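Local coordinates for uncharacterized protein PSPTO_0244 (Pseudomonas syringae pv. tomato, PDB 3MYX) that is of unknown function but carries the cupin fold and is probably related to the cupin domain of (S)-ureidoglycine aminohydrolase, at residues Ser140-Ser145 and Pro150-Arg155; Val197-Glu202 and Asp213-Ala218. All blocks are in the same frame, centred on the assembly; numbering follows the deposited sequence.

Interaction 1 of 2, residues Ser140-Ser145 and Pro150-Arg155; sequences SPPDPS and PLPQCR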
# COMPACT_ATOMS: atom_id res chain seq x y z
N SER A 140 15.64 -10.31 3.00
CA SER A 140 15.79 -10.82 4.37
C SER A 140 14.53 -11.51 4.88
O SER A 140 13.44 -10.94 4.82
CB SER A 140 16.10 -9.69 5.36
OG SER A 140 17.40 -9.17 5.16
N PRO A 141 14.69 -12.74 5.42
CA PRO A 141 13.60 -13.32 6.19
C PRO A 141 13.45 -12.58 7.51
O PRO A 141 14.25 -11.70 7.84
CB PRO A 141 14.02 -14.79 6.39
CG PRO A 141 15.31 -14.96 5.70
CD PRO A 141 15.87 -13.63 5.36
N PRO A 142 12.42 -12.93 8.30
CA PRO A 142 12.30 -12.34 9.63
C PRO A 142 13.45 -12.73 10.56
O PRO A 142 14.16 -13.69 10.28
CB PRO A 142 10.97 -12.91 10.15
CG PRO A 142 10.24 -13.36 8.89
CD PRO A 142 11.34 -13.88 8.02
N ASP A 143 13.59 -12.00 11.66
CA ASP A 143 14.54 -12.28 12.72
C ASP A 143 14.35 -13.71 13.18
O ASP A 143 13.24 -14.11 13.50
CB ASP A 143 14.25 -11.32 13.90
CG ASP A 143 15.20 -11.46 15.09
OD1 ASP A 143 15.91 -12.46 15.29
OD2 ASP A 143 15.20 -10.49 15.89
N PRO A 144 15.43 -14.51 13.21
CA PRO A 144 15.29 -15.90 13.66
C PRO A 144 14.63 -16.05 15.04
O PRO A 144 13.91 -17.03 15.27
CB PRO A 144 16.73 -16.41 13.68
CG PRO A 144 17.46 -15.54 12.77
CD PRO A 144 16.79 -14.22 12.74
N SER A 145 14.81 -15.06 15.90
CA SER A 145 14.32 -15.11 17.28
C SER A 145 12.82 -15.03 17.40
O SER A 145 12.27 -15.35 18.46
CB SER A 145 14.97 -13.99 18.12
OG SER A 145 14.40 -12.73 17.82
N PRO A 150 10.33 -23.05 10.36
CA PRO A 150 11.64 -22.78 9.77
C PRO A 150 11.64 -21.44 9.01
O PRO A 150 10.58 -20.93 8.60
CB PRO A 150 11.84 -23.95 8.81
CG PRO A 150 11.00 -25.06 9.40
CD PRO A 150 9.78 -24.33 9.90
N LEU A 151 12.82 -20.89 8.82
CA LEU A 151 12.94 -19.64 8.08
C LEU A 151 12.51 -19.83 6.62
O LEU A 151 12.85 -20.83 6.00
CB LEU A 151 14.36 -19.08 8.14
CG LEU A 151 14.77 -18.47 9.48
CD1 LEU A 151 16.30 -18.56 9.66
CD2 LEU A 151 14.29 -17.06 9.61
N PRO A 152 11.78 -18.86 6.07
CA PRO A 152 11.38 -18.91 4.67
C PRO A 152 12.49 -18.43 3.74
O PRO A 152 13.52 -17.90 4.19
CB PRO A 152 10.22 -17.91 4.62
CG PRO A 152 10.62 -16.88 5.65
CD PRO A 152 11.27 -17.65 6.74
N GLN A 153 12.27 -18.61 2.45
CA GLN A 153 13.01 -17.91 1.39
C GLN A 153 12.15 -16.78 0.87
O GLN A 153 11.03 -17.03 0.40
CB GLN A 153 13.38 -18.87 0.27
CG GLN A 153 14.21 -20.05 0.77
CD GLN A 153 14.75 -20.87 -0.37
OE1 GLN A 153 14.04 -21.68 -0.96
NE2 GLN A 153 16.02 -20.68 -0.68
N CYS A 154 12.64 -15.57 1.00
CA CYS A 154 11.94 -14.36 0.59
C CYS A 154 12.70 -13.70 -0.55
O CYS A 154 13.93 -13.80 -0.63
CB CYS A 154 11.83 -13.34 1.73
SG CYS A 154 11.17 -14.00 3.27
N ARG A 155 11.97 -13.03 -1.44
CA ARG A 155 12.56 -12.24 -2.51
C ARG A 155 11.82 -10.91 -2.60
O ARG A 155 10.64 -10.83 -2.27
CB ARG A 155 12.50 -12.95 -3.86
CG ARG A 155 13.16 -14.33 -3.90
CD ARG A 155 13.05 -14.95 -5.26
NE ARG A 155 11.69 -15.40 -5.52
CZ ARG A 155 11.37 -16.40 -6.34
NH1 ARG A 155 12.30 -17.07 -7.02
NH2 ARG A 155 10.11 -16.77 -6.46

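Interaction 2 of 2, residues Val197-Glu202 and Asp213-Ala218; sequences VVLSLE and DTVFVA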
# COMPACT_ATOMS: atom_id res chain seq x y z
N VAL A 197 -2.73 -14.82 3.70
CA VAL A 197 -2.05 -14.78 4.97
C VAL A 197 -3.05 -14.51 6.07
O VAL A 197 -4.02 -13.78 5.86
CB VAL A 197 -0.90 -13.72 4.98
CG1 VAL A 197 -1.43 -12.34 4.71
CG2 VAL A 197 -0.08 -13.76 6.29
N VAL A 198 -2.81 -15.13 7.23
CA VAL A 198 -3.59 -14.85 8.43
C VAL A 198 -2.78 -13.95 9.35
O VAL A 198 -1.64 -14.27 9.74
CB VAL A 198 -3.99 -16.13 9.16
CG1 VAL A 198 -4.70 -15.79 10.47
CG2 VAL A 198 -4.86 -16.98 8.26
N LEU A 199 -3.35 -12.79 9.66
CA LEU A 199 -2.78 -11.84 10.60
C LEU A 199 -3.60 -11.94 11.90
O LEU A 199 -4.80 -11.63 11.91
CB LEU A 199 -2.77 -10.43 10.01
CG LEU A 199 -2.02 -10.26 8.68
CD1 LEU A 199 -2.11 -8.81 8.17
CD2 LEU A 199 -0.55 -10.70 8.78
N SER A 200 -2.95 -12.40 12.96
CA SER A 200 -3.60 -12.51 14.27
C SER A 200 -3.28 -11.26 15.10
O SER A 200 -2.13 -10.86 15.17
CB SER A 200 -3.15 -13.79 15.00
OG SER A 200 -3.23 -14.94 14.17
N LEU A 201 -4.29 -10.65 15.72
CA LEU A 201 -4.18 -9.23 16.19
C LEU A 201 -4.09 -8.97 17.70
O LEU A 201 -4.42 -9.85 18.50
CB LEU A 201 -5.35 -8.42 15.61
CG LEU A 201 -5.52 -8.60 14.10
CD1 LEU A 201 -6.63 -7.69 13.59
CD2 LEU A 201 -4.20 -8.32 13.38
N GLU A 202 -3.66 -7.74 18.06
CA GLU A 202 -3.48 -7.34 19.48
C GLU A 202 -4.69 -7.72 20.34
O GLU A 202 -4.52 -8.24 21.44
CB GLU A 202 -3.24 -5.83 19.60
N ASP A 213 -6.77 -8.64 -1.92
CA ASP A 213 -7.10 -7.74 -0.80
C ASP A 213 -5.94 -6.80 -0.51
O ASP A 213 -4.78 -7.17 -0.71
CB ASP A 213 -7.37 -8.50 0.50
CG ASP A 213 -8.56 -9.42 0.46
OD1 ASP A 213 -9.36 -9.42 -0.50
OD2 ASP A 213 -8.69 -10.17 1.45
N THR A 214 -6.25 -5.61 -0.00
CA THR A 214 -5.25 -4.68 0.49
C THR A 214 -5.44 -4.46 1.99
O THR A 214 -6.55 -4.20 2.45
CB THR A 214 -5.34 -3.33 -0.22
OG1 THR A 214 -5.15 -3.52 -1.61
CG2 THR A 214 -4.28 -2.37 0.32
N VAL A 215 -4.34 -4.57 2.73
CA VAL A 215 -4.30 -4.36 4.17
C VAL A 215 -3.20 -3.35 4.50
O VAL A 215 -2.18 -3.27 3.79
CB VAL A 215 -4.06 -5.71 4.93
CG1 VAL A 215 -2.71 -6.33 4.58
CG2 VAL A 215 -4.23 -5.57 6.45
N PHE A 216 -3.40 -2.60 5.57
CA PHE A 216 -2.41 -1.67 6.09
C PHE A 216 -2.07 -2.05 7.52
O PHE A 216 -2.98 -2.23 8.35
CB PHE A 216 -2.88 -0.21 6.03
CG PHE A 216 -1.87 0.77 6.56
CD1 PHE A 216 -0.77 1.14 5.80
CD2 PHE A 216 -1.98 1.28 7.85
CE1 PHE A 216 0.18 2.00 6.31
CE2 PHE A 216 -1.06 2.16 8.34
CZ PHE A 216 0.02 2.51 7.60
N VAL A 217 -0.78 -2.21 7.80
CA VAL A 217 -0.30 -2.49 9.14
C VAL A 217 0.48 -1.28 9.65
O VAL A 217 1.54 -0.95 9.13
CB VAL A 217 0.60 -3.74 9.18
CG1 VAL A 217 0.98 -4.06 10.63
CG2 VAL A 217 -0.11 -4.95 8.54
N ALA A 218 -0.07 -0.58 10.62
CA ALA A 218 0.59 0.59 11.17
C ALA A 218 1.83 0.21 11.95
O ALA A 218 1.88 -0.84 12.60
CB ALA A 218 -0.38 1.38 12.08

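Interaction 1 of 2, residues Ser140-Ser145 and Pro150-Arg155
The proline-rich loop of a beta-hairpin brings P141 and P142 against L151, P152 and C154, just beyond the point where its strands 137-139 and 154-161 pair. The end-to-end directions of the two touching parts are 169° apart, so the chains still run antiparallel, yet no hydrogen bond joins 140-145 to 150-155. This fits the sequence: P141, P142, P144 and P152 have no backbone N-H, and apolar packing takes over. CB of P141 lies 3.9 Å from CD2 of L151, and CG of P141 is 3.8 Å from the carbonyl O of P152. The two proline rings meet through CD of P142 and CG of P152, 3.9 Å apart. CD2 of L151 also approaches the carbonyl O of P142 at 3.4 Å. With SG anti to the carbonyl carbon (chi1 -52°), C154 brings its sulfur to 3.9 Å from CA of P141. Further along, D143 closes an Asx turn: S145 N donates to D143 OD1 at 2.9 Å, from above the carboxylate plane. C154 pairs through its backbone with S139; P152 and C154 rest on S174 of strand 168-174, and Y177 of strand 177-178 touches both P142 and P152.

Interaction 2 of 2, residues Val197-Glu202 and Asp213-Ala218
No flat group enters the contact of L199 with V215 and V217, which is made of methyl groups alone. The one aromatic ring of the two segments, that of F216, belongs to the other face of strand 214-217: the CB of F216 is directed away from 197-202, and its ring meets that of F41 with the planes at about 40°. On the inward face, CD1 of L199 does all the touching. It lies 4.2 Å from CG2 of V215 and 4.4 Å from CG2 of V217, and CG1 of V215 is also 4.4 Å from this L199 CD1, so one methyl is set against three. The extended leucine explains the reach, because CD1 continues the chain anti to CA (chi2 178°). The valines offer differently placed branches: CG2 of V215 is anti to its own N, whereas in V217 it is CG1 that takes that place (chi1 -176°) and CG2 that turns to the leucine. The closest CA pair, L199 with V217, is 9.8 Å apart, a spacing too wide for neighbouring strands and in keeping with two sheets packed face to face, as across the interior of a cupin beta-barrel. No hydrogen bond crosses, and all three touching residues are buried. The apolar layer continues around them, with L199 resting on V209 and C223 and V215 on L207 and M190. V7, from strand 7-11, touches both L199 and V215.

Both segments of interaction 1 precede those of interaction 2 in the sequence. Their centres are 18 Å apart and their nearest atoms about 11 Å, without touching. What they share is the seven-stranded antiparallel sheet: strand 154-161 of interaction 1 is second from one outermost strand and strand 214-217 of interaction 2 second from the other, with strands 168-174, 231-237 and 188-192 between them. Interaction 1 packs the loop running out from one margin of this sheet, 22 Å from the chain centre, whereas interaction 2, at 12 Å, joins the sheet to strand 197-201 of a second one.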